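CG8862 (Drosophila melanogaster, PDB 3ISM) probably cleaves DNA and RNA as a magnesium-dependent mitochondrial endonuclease of the DNA/RNA non-specific (EndoG) family. Local coordinates at residues D31-S35 against D78-H82; R48-V53 against S122-P126; T188-I194 against E206-N212. One frame throughout, in Å; residues are numbered along the deposited sequence.

Contact 1. Residues D31-S35 against D78-H82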
loop_
_atom_site.group_PDB
_atom_site.type_symbol
_atom_site.label_atom_id
_atom_site.label_comp_id
_atom_site.label_asym_id
_atom_site.label_seq_id
_atom_site.Cartn_x
_atom_site.Cartn_y
_atom_site.Cartn_z
ATOM N N ASP B 31 -4.852 11.489 4.446
ATOM C CA ASP B 31 -3.595 11.512 3.724
ATOM C C ASP B 31 -3.675 12.509 2.565
ATOM O O ASP B 31 -4.443 12.325 1.622
ATOM C CB ASP B 31 -3.220 10.107 3.231
ATOM C CG ASP B 31 -1.735 9.974 2.875
ATOM O OD1 ASP B 31 -0.976 10.924 3.136
ATOM O OD2 ASP B 31 -1.314 8.910 2.359
ATOM N N HIS B 32 -2.901 13.583 2.668
ATOM C CA HIS B 32 -2.650 14.472 1.538
ATOM C C HIS B 32 -3.977 14.897 0.885
ATOM O O HIS B 32 -4.202 14.678 -0.318
ATOM C CB HIS B 32 -1.739 13.745 0.540
ATOM C CG HIS B 32 -0.797 14.641 -0.192
ATOM N ND1 HIS B 32 0.329 15.181 0.400
ATOM C CD2 HIS B 32 -0.807 15.088 -1.468
ATOM C CE1 HIS B 32 0.960 15.936 -0.480
ATOM N NE2 HIS B 32 0.304 15.878 -1.628
ATOM N N VAL B 33 -4.852 15.484 1.700
ATOM C CA VAL B 33 -6.217 15.830 1.276
ATOM C C VAL B 33 -6.235 17.181 0.580
ATOM O O VAL B 33 -5.752 18.181 1.130
ATOM C CB VAL B 33 -7.230 15.831 2.454
ATOM C CG1 VAL B 33 -8.598 16.360 1.992
ATOM C CG2 VAL B 33 -7.391 14.428 3.029
ATOM N N ARG B 34 -6.784 17.192 -0.632
ATOM C CA ARG B 34 -6.815 18.392 -1.456
ATOM C C ARG B 34 -8.226 18.686 -1.942
ATOM O O ARG B 34 -8.984 17.779 -2.272
ATOM C CB ARG B 34 -5.875 18.240 -2.650
ATOM C CG ARG B 34 -4.391 18.458 -2.324
ATOM C CD ARG B 34 -3.492 18.198 -3.532
ATOM N NE ARG B 34 -3.761 19.129 -4.627
ATOM C CZ ARG B 34 -4.459 18.831 -5.723
ATOM N NH1 ARG B 34 -4.959 17.612 -5.894
ATOM N NH2 ARG B 34 -4.647 19.751 -6.660
ATOM N N SER B 35 -8.576 19.962 -1.984
ATOM C CA SER B 35 -9.916 20.381 -2.371
ATOM C C SER B 35 -9.906 21.032 -3.744
ATOM O O SER B 35 -9.063 21.874 -4.019
ATOM C CB SER B 35 -10.476 21.375 -1.347
ATOM O OG SER B 35 -10.367 20.878 -0.024
ATOM N N ASP B 78 -0.674 17.614 -12.324
ATOM C CA ASP B 78 -1.081 18.446 -11.190
ATOM C C ASP B 78 0.162 19.058 -10.515
ATOM O O ASP B 78 0.924 18.358 -9.829
ATOM C CB ASP B 78 -1.883 17.601 -10.191
ATOM C CG ASP B 78 -2.449 18.429 -9.044
ATOM O OD1 ASP B 78 -2.042 19.600 -8.872
ATOM O OD2 ASP B 78 -3.314 17.898 -8.318
ATOM N N GLU B 79 0.328 20.365 -10.691
ATOM C CA GLU B 79 1.524 21.078 -10.254
ATOM C C GLU B 79 1.505 21.372 -8.764
ATOM O O GLU B 79 2.505 21.802 -8.193
ATOM C CB GLU B 79 1.690 22.380 -11.051
ATOM C CG GLU B 79 2.219 22.164 -12.458
ATOM C CD GLU B 79 1.954 23.334 -13.382
ATOM O OE1 GLU B 79 1.374 24.347 -12.930
ATOM O OE2 GLU B 79 2.318 23.236 -14.574
ATOM N N SER B 80 0.367 21.146 -8.126
ATOM C CA SER B 80 0.321 21.285 -6.678
ATOM C C SER B 80 0.866 20.028 -5.982
ATOM O O SER B 80 1.001 20.025 -4.757
ATOM C CB SER B 80 -1.095 21.581 -6.206
ATOM O OG SER B 80 -1.871 20.404 -6.256
ATOM N N ILE B 81 1.182 18.976 -6.751
ATOM C CA ILE B 81 1.838 17.758 -6.206
ATOM C C ILE B 81 3.361 17.862 -6.419
ATOM O O ILE B 81 3.814 18.276 -7.499
ATOM C CB ILE B 81 1.348 16.437 -6.894
ATOM C CG1 ILE B 81 -0.193 16.330 -6.955
ATOM C CG2 ILE B 81 1.954 15.201 -6.227
ATOM C CD1 ILE B 81 -0.857 16.180 -5.624
ATOM N N HIS B 82 4.143 17.498 -5.399
ATOM C CA HIS B 82 5.613 17.490 -5.494
ATOM C C HIS B 82 6.019 16.639 -6.718
ATOM O O HIS B 82 5.432 15.582 -6.946
ATOM C CB HIS B 82 6.216 16.934 -4.175
ATOM C CG HIS B 82 7.715 17.017 -4.089
ATOM N ND1 HIS B 82 8.554 16.160 -4.774
ATOM C CD2 HIS B 82 8.524 17.846 -3.383
ATOM C CE1 HIS B 82 9.812 16.475 -4.516
ATOM N NE2 HIS B 82 9.823 17.491 -3.672
HETATM O O HOH W 1 2.725 16.711 -2.963
#
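R34 spans the gap between the two segments, R34 CA lying 9.3 Å from S80 CA. Its chi1 of -79° (m) and trans chi2 carry the aliphatic part out from strand 33-35; chi3 swings to p (63°) and turns the guanidinium onto the 78-81 turn. R34 NH2 forms a salt bridge at 2.8 Å to D78 OD2, which also takes the S122 hydroxyl, and R34 NE lies 2.8 Å from S80 OG. Aspartate suits this turn: with chi1 trans, D78 OD1 accepts from S80 N (3.0 Å), an Asx turn within the type I turn D78-I81, and from S80 OG (2.7 Å). The m,m rotamer of I81 sends CD1 to 3.9 Å from R34 CD and 4.2 Å from H32 NE2, at the imidazole edge. A water accepts from H82 N (2.9 Å) and, weakly, from H32 NE2 (2.9 Å). The contact joins the loop between helices 59-62 and 89-92 to strand 33-35, outermost in the large sheet; its neighbour, strand 40-44, touches I81 through Y43.

Contact 2. Residues R48-V53 against S122-P126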
loop_
_atom_site.group_PDB
_atom_site.type_symbol
_atom_site.label_atom_id
_atom_site.label_comp_id
_atom_site.label_asym_id
_atom_site.label_seq_id
_atom_site.Cartn_x
_atom_site.Cartn_y
_atom_site.Cartn_z
ATOM N N ARG B 48 0.838 7.062 -6.754
ATOM C CA ARG B 48 0.654 8.073 -7.809
ATOM C C ARG B 48 -0.784 8.098 -8.371
ATOM O O ARG B 48 -0.981 8.391 -9.558
ATOM C CB ARG B 48 1.713 7.942 -8.921
ATOM C CG ARG B 48 3.119 8.496 -8.588
ATOM C CD ARG B 48 3.843 7.641 -7.587
ATOM N NE ARG B 48 5.265 7.428 -7.869
ATOM C CZ ARG B 48 6.215 7.397 -6.932
ATOM N NH1 ARG B 48 5.906 7.610 -5.660
ATOM N NH2 ARG B 48 7.484 7.172 -7.266
ATOM N N VAL B 49 -1.759 7.790 -7.498
ATOM C CA VAL B 49 -3.207 7.815 -7.795
ATOM C C VAL B 49 -3.932 8.279 -6.516
ATOM O O VAL B 49 -3.304 8.398 -5.476
ATOM C CB VAL B 49 -3.752 6.401 -8.205
ATOM C CG1 VAL B 49 -3.013 5.857 -9.415
ATOM C CG2 VAL B 49 -3.660 5.405 -7.059
ATOM N N PRO B 50 -5.252 8.578 -6.592
ATOM C CA PRO B 50 -5.912 8.896 -5.320
ATOM C C PRO B 50 -5.962 7.724 -4.321
ATOM O O PRO B 50 -5.966 6.574 -4.727
ATOM C CB PRO B 50 -7.350 9.244 -5.749
ATOM C CG PRO B 50 -7.255 9.616 -7.183
ATOM C CD PRO B 50 -6.169 8.728 -7.741
ATOM N N HIS B 51 -5.986 8.024 -3.028
ATOM C CA HIS B 51 -6.558 7.075 -2.068
ATOM C C HIS B 51 -8.076 7.043 -2.295
ATOM O O HIS B 51 -8.667 5.989 -2.317
ATOM C CB HIS B 51 -6.320 7.508 -0.628
ATOM C CG HIS B 51 -4.897 7.389 -0.166
ATOM N ND1 HIS B 51 -4.263 6.176 -0.007
ATOM C CD2 HIS B 51 -4.008 8.335 0.237
ATOM C CE1 HIS B 51 -3.040 6.376 0.462
ATOM N NE2 HIS B 51 -2.857 7.681 0.609
ATOM N N TRP B 52 -8.688 8.222 -2.410
ATOM C CA TRP B 52 -10.138 8.356 -2.573
ATOM C C TRP B 52 -10.480 9.736 -3.126
ATOM O O TRP B 52 -9.667 10.681 -3.043
ATOM C CB TRP B 52 -10.906 8.119 -1.247
ATOM C CG TRP B 52 -10.455 8.947 -0.053
ATOM C CD1 TRP B 52 -9.590 8.559 0.925
ATOM C CD2 TRP B 52 -10.879 10.276 0.300
ATOM N NE1 TRP B 52 -9.420 9.566 1.851
ATOM C CE2 TRP B 52 -10.203 10.631 1.492
ATOM C CE3 TRP B 52 -11.742 11.205 -0.279
ATOM C CZ2 TRP B 52 -10.367 11.877 2.108
ATOM C CZ3 TRP B 52 -11.907 12.456 0.344
ATOM C CH2 TRP B 52 -11.211 12.775 1.511
ATOM N N VAL B 53 -11.665 9.845 -3.728
ATOM C CA VAL B 53 -12.250 11.153 -3.971
ATOM C C VAL B 53 -13.659 11.160 -3.351
ATOM O O VAL B 53 -14.250 10.091 -3.123
ATOM C CB VAL B 53 -12.335 11.508 -5.476
ATOM C CG1 VAL B 53 -10.968 11.545 -6.117
ATOM C CG2 VAL B 53 -13.253 10.529 -6.213
ATOM N N SER B 122 -3.806 13.778 -11.108
ATOM C CA SER B 122 -3.949 13.331 -9.726
ATOM C C SER B 122 -5.329 12.749 -9.428
ATOM O O SER B 122 -5.503 12.087 -8.408
ATOM C CB SER B 122 -3.621 14.449 -8.745
ATOM O OG SER B 122 -4.404 15.584 -9.001
ATOM N N ASN B 123 -6.294 12.996 -10.321
ATOM C CA ASN B 123 -7.642 12.431 -10.204
ATOM C C ASN B 123 -7.750 11.120 -10.998
ATOM O O ASN B 123 -8.814 10.516 -11.068
ATOM C CB ASN B 123 -8.711 13.461 -10.629
ATOM C CG ASN B 123 -10.168 12.928 -10.494
ATOM O OD1 ASN B 123 -10.555 12.359 -9.467
ATOM N ND2 ASN B 123 -10.970 13.128 -11.546
ATOM N N MET B 124 -6.628 10.673 -11.571
ATOM C CA MET B 124 -6.627 9.512 -12.466
ATOM C C MET B 124 -6.008 8.278 -11.853
ATOM O O MET B 124 -5.089 8.368 -11.035
ATOM C CB MET B 124 -5.873 9.821 -13.770
ATOM C CG MET B 124 -6.387 11.026 -14.516
ATOM S SD MET B 124 -8.048 10.746 -15.124
ATOM C CE MET B 124 -8.632 12.422 -15.146
ATOM N N ALA B 125 -6.512 7.119 -12.271
ATOM C CA ALA B 125 -5.849 5.838 -12.032
ATOM C C ALA B 125 -5.941 4.989 -13.290
ATOM O O ALA B 125 -6.900 5.128 -14.068
ATOM C CB ALA B 125 -6.447 5.088 -10.827
ATOM N N PRO B 126 -4.923 4.142 -13.524
ATOM C CA PRO B 126 -4.951 3.263 -14.687
ATOM C C PRO B 126 -6.138 2.325 -14.626
ATOM O O PRO B 126 -6.301 1.571 -13.665
ATOM C CB PRO B 126 -3.617 2.493 -14.595
ATOM C CG PRO B 126 -2.734 3.408 -13.820
ATOM C CD PRO B 126 -3.659 4.023 -12.785
HETATM O O HOH W 2 -2.423 8.853 -11.792
#
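Next to the predicted active site of this His-Me finger nuclease, residues 122-126 cross residues 48-53 of the large sheet, where the chain turns a corner at H51. The two segments run 104° apart, so they cross instead of pairing as strands, and they meet mainly through proline, valine and backbone carbonyls. V49 CG1 sits 3.9 Å from P126 CD and 3.6 Å from M124 O; a compact branched side chain fits this tight crossing, and the small A125 lets V49 CG1 come to 3.8 Å from A125 CB. The ring of P50 lies over the backbone, with CG 3.3 Å from S122 O and CD 3.5 Å from M124 O. Proline offers no amide hydrogen to these carbonyls, only carbon atoms. Further along, V53 CG1 comes within 3.5 Å of N123 OD1, while N123 ND2 donates to T118 O and A103 O. A water lies within hydrogen-bonding distance of R48 O (2.7 Å) and M124 O (2.8 Å), able to donate to either. The CA-CB bond of M124 points away from 48-53, and its side chain lies about 4 Å from that of H101, the predicted proton acceptor, on the partner strand 98-101. Antiparallel strands 98-101 and 124-127, followed by helix 129-133 bearing the metal ligand N133, are consistent with the beta-beta-alpha-metal motif of His-Me finger nucleases.

Contact 3. Residues T188-I194 against E206-N212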
loop_
_atom_site.group_PDB
_atom_site.type_symbol
_atom_site.label_atom_id
_atom_site.label_comp_id
_atom_site.label_asym_id
_atom_site.label_seq_id
_atom_site.Cartn_x
_atom_site.Cartn_y
_atom_site.Cartn_z
ATOM N N THR B 188 -6.232 -3.261 -8.521
ATOM C CA THR B 188 -6.854 -4.539 -8.880
ATOM C C THR B 188 -8.374 -4.337 -9.049
ATOM O O THR B 188 -9.013 -5.034 -9.817
ATOM C CB THR B 188 -6.591 -5.637 -7.798
ATOM O OG1 THR B 188 -7.293 -5.310 -6.579
ATOM C CG2 THR B 188 -5.107 -5.763 -7.517
ATOM N N HIS B 189 -8.924 -3.378 -8.303
ATOM C CA HIS B 189 -10.381 -3.157 -8.203
ATOM C C HIS B 189 -10.624 -1.683 -7.881
ATOM O O HIS B 189 -9.713 -0.981 -7.457
ATOM C CB HIS B 189 -11.005 -3.981 -7.058
ATOM C CG HIS B 189 -10.919 -5.472 -7.223
ATOM N ND1 HIS B 189 -9.749 -6.178 -7.030
ATOM C CD2 HIS B 189 -11.875 -6.399 -7.477
ATOM C CE1 HIS B 189 -9.976 -7.469 -7.208
ATOM N NE2 HIS B 189 -11.260 -7.630 -7.484
ATOM N N PHE B 190 -11.865 -1.231 -8.063
ATOM C CA PHE B 190 -12.296 0.085 -7.610
ATOM C C PHE B 190 -13.629 -0.037 -6.873
ATOM O O PHE B 190 -14.370 -0.961 -7.109
ATOM C CB PHE B 190 -12.441 1.043 -8.799
ATOM C CG PHE B 190 -11.153 1.332 -9.513
ATOM C CD1 PHE B 190 -10.333 2.375 -9.096
ATOM C CD2 PHE B 190 -10.766 0.572 -10.618
ATOM C CE1 PHE B 190 -9.128 2.640 -9.750
ATOM C CE2 PHE B 190 -9.570 0.835 -11.289
ATOM C CZ PHE B 190 -8.745 1.870 -10.850
ATOM N N TYR B 191 -13.938 0.896 -5.984
ATOM C CA TYR B 191 -15.224 0.872 -5.276
ATOM C C TYR B 191 -15.940 2.199 -5.446
ATOM O O TYR B 191 -15.311 3.211 -5.739
ATOM C CB TYR B 191 -15.045 0.623 -3.762
ATOM C CG TYR B 191 -14.194 1.671 -3.084
ATOM C CD1 TYR B 191 -14.711 2.924 -2.739
ATOM C CD2 TYR B 191 -12.861 1.414 -2.805
ATOM C CE1 TYR B 191 -13.912 3.893 -2.159
ATOM C CE2 TYR B 191 -12.056 2.358 -2.210
ATOM C CZ TYR B 191 -12.583 3.589 -1.899
ATOM O OH TYR B 191 -11.764 4.507 -1.320
ATOM N N LYS B 192 -17.250 2.176 -5.218
ATOM C CA LYS B 192 -18.026 3.379 -4.942
ATOM C C LYS B 192 -18.891 3.075 -3.740
ATOM O O LYS B 192 -19.589 2.064 -3.712
ATOM C CB LYS B 192 -18.910 3.780 -6.125
ATOM C CG LYS B 192 -18.144 4.462 -7.262
ATOM C CD LYS B 192 -19.117 4.998 -8.305
ATOM C CE LYS B 192 -18.396 5.596 -9.525
ATOM N NZ LYS B 192 -17.685 6.858 -9.187
ATOM N N VAL B 193 -18.834 3.945 -2.744
ATOM C CA VAL B 193 -19.688 3.821 -1.578
ATOM C C VAL B 193 -20.539 5.082 -1.530
ATOM O O VAL B 193 -20.010 6.184 -1.541
ATOM C CB VAL B 193 -18.874 3.585 -0.261
ATOM C CG1 VAL B 193 -19.825 3.481 0.945
ATOM C CG2 VAL B 193 -18.037 2.307 -0.369
ATOM N N ILE B 194 -21.860 4.893 -1.485
ATOM C CA ILE B 194 -22.841 5.923 -1.831
ATOM C C ILE B 194 -23.936 6.056 -0.758
ATOM O O ILE B 194 -24.462 5.052 -0.279
ATOM C CB ILE B 194 -23.543 5.535 -3.171
ATOM C CG1 ILE B 194 -22.518 5.226 -4.280
ATOM C CG2 ILE B 194 -24.544 6.590 -3.606
ATOM C CD1 ILE B 194 -22.947 4.082 -5.199
ATOM N N GLU B 206 -25.525 2.478 -0.794
ATOM C CA GLU B 206 -25.147 1.467 -1.781
ATOM C C GLU B 206 -23.628 1.385 -1.817
ATOM O O GLU B 206 -22.944 2.382 -1.630
ATOM C CB GLU B 206 -25.666 1.835 -3.191
ATOM C CG GLU B 206 -27.174 1.919 -3.316
ATOM C CD GLU B 206 -27.661 2.117 -4.750
ATOM O OE1 GLU B 206 -26.840 2.174 -5.696
ATOM O OE2 GLU B 206 -28.882 2.229 -4.929
ATOM N N SER B 207 -23.091 0.191 -2.048
ATOM C CA SER B 207 -21.648 0.062 -2.240
ATOM C C SER B 207 -21.310 -1.052 -3.212
ATOM O O SER B 207 -21.895 -2.139 -3.157
ATOM C CB SER B 207 -20.908 -0.127 -0.908
ATOM O OG SER B 207 -21.448 -1.194 -0.171
ATOM N N TYR B 208 -20.349 -0.760 -4.087
ATOM C CA TYR B 208 -19.977 -1.625 -5.197
ATOM C C TYR B 208 -18.467 -1.785 -5.207
ATOM O O TYR B 208 -17.749 -0.852 -4.864
ATOM C CB TYR B 208 -20.393 -0.996 -6.532
ATOM C CG TYR B 208 -21.869 -0.721 -6.664
ATOM C CD1 TYR B 208 -22.696 -1.596 -7.363
ATOM C CD2 TYR B 208 -22.441 0.423 -6.096
ATOM C CE1 TYR B 208 -24.051 -1.347 -7.484
ATOM C CE2 TYR B 208 -23.789 0.677 -6.209
ATOM C CZ TYR B 208 -24.587 -0.206 -6.908
ATOM O OH TYR B 208 -25.924 0.037 -7.003
ATOM N N VAL B 209 -18.001 -2.967 -5.603
ATOM C CA VAL B 209 -16.586 -3.202 -5.889
ATOM C C VAL B 209 -16.507 -3.878 -7.262
ATOM O O VAL B 209 -17.095 -4.944 -7.471
ATOM C CB VAL B 209 -15.924 -4.087 -4.805
ATOM C CG1 VAL B 209 -14.579 -4.674 -5.284
ATOM C CG2 VAL B 209 -15.745 -3.299 -3.512
ATOM N N MET B 210 -15.799 -3.253 -8.204
ATOM C CA MET B 210 -15.684 -3.844 -9.542
ATOM C C MET B 210 -14.224 -4.083 -9.858
ATOM O O MET B 210 -13.407 -3.244 -9.548
ATOM C CB MET B 210 -16.315 -2.933 -10.595
ATOM C CG MET B 210 -17.812 -2.703 -10.395
ATOM S SD MET B 210 -18.493 -1.513 -11.562
ATOM C CE MET B 210 -18.243 -2.319 -13.130
ATOM N N PRO B 211 -13.897 -5.236 -10.467
ATOM C CA PRO B 211 -12.498 -5.521 -10.765
ATOM C C PRO B 211 -12.021 -4.682 -11.956
ATOM O O PRO B 211 -12.793 -4.413 -12.889
ATOM C CB PRO B 211 -12.511 -7.020 -11.096
ATOM C CG PRO B 211 -13.900 -7.249 -11.702
ATOM C CD PRO B 211 -14.805 -6.311 -10.932
ATOM N N ASN B 212 -10.761 -4.270 -11.906
ATOM C CA ASN B 212 -10.145 -3.494 -12.964
ATOM C C ASN B 212 -9.751 -4.436 -14.111
ATOM O O ASN B 212 -8.572 -4.712 -14.339
ATOM C CB ASN B 212 -8.932 -2.732 -12.403
ATOM C CG ASN B 212 -8.363 -1.695 -13.370
ATOM O OD1 ASN B 212 -8.964 -1.400 -14.399
ATOM N ND2 ASN B 212 -7.197 -1.112 -13.015
#
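Seven backbone hydrogen bonds join the strands. F190 N to M210 O and M210 N to F190 O are both 2.9 Å; K192 N reaches Y208 O at 3.1 Å and Y208 N returns to K192 O at 2.9 Å; I194 N to E206 O (2.7 Å) and E206 N to I194 O (2.8 Å) follow. N212 N to T188 O, 2.8 Å and almost linear, extends the ladder past the last bridge. Proline is tolerated at P211 because it faces H189 in a non-hydrogen-bonded pair, where no amide is needed. Between these rungs CA-H...O contacts fill in, such as Y191 CA to Y208 O at 3.1 Å. Within single segments, Y208 OH donates to E206 OE1 (2.7 Å) and T188 OG1 is hydrogen-bonded with H189 ND1 (2.6 Å). This is the antiparallel beta hairpin 189-197/203-211 within the large sheet, its axes 4.6 Å apart at closest and 161° between directions. On the face of H189, Y191, V193, S207, V209 and P211, the branched valines suit extended backbone: V193 CG2 meets S207 CB at 3.8 Å and Y191 CB meets V209 CG2 at 4.0 Å. From helix 228-235, V231 touches Y191, V193 and V209, and P228 touches S207. On the other face I194 CD1 touches the Y208 ring edge at CE2, 3.7 Å away. From beyond the strand end, N212 CG reaches the F190 ring edge at CE2 (3.5 Å). Helix 136-146 packs on the I194 face, where K192 touches L140 and, about 4 Å between side chains, the magnesium-binding E141, while its NZ hydrogen-bonds T158 OG1.

In the fold
Contact 2 lies between the other two, its centre 11 Å from contact 1 and 14 Å from contact 3, whereas contacts 1 and 3 are 23 Å apart without touching. Two probable hydrogen bonds join contacts 1 and 2, D31 OD2 to H51 NE2 and D78 OD2 to S122 OG, each 2.6 Å, so D78 serves both R34 and the segment 122-126. P126 O and N212 ND2, 2.9 Å apart, probably link contacts 2 and 3; N212 ND2 also bonds P187 O. The side chains of M124 and K192 lie about 7 and 9 Å from the magnesium ion, near it but not among its ligands; those of M124 and N212 lie about 8 and 7 Å from that of the metal-binding N133.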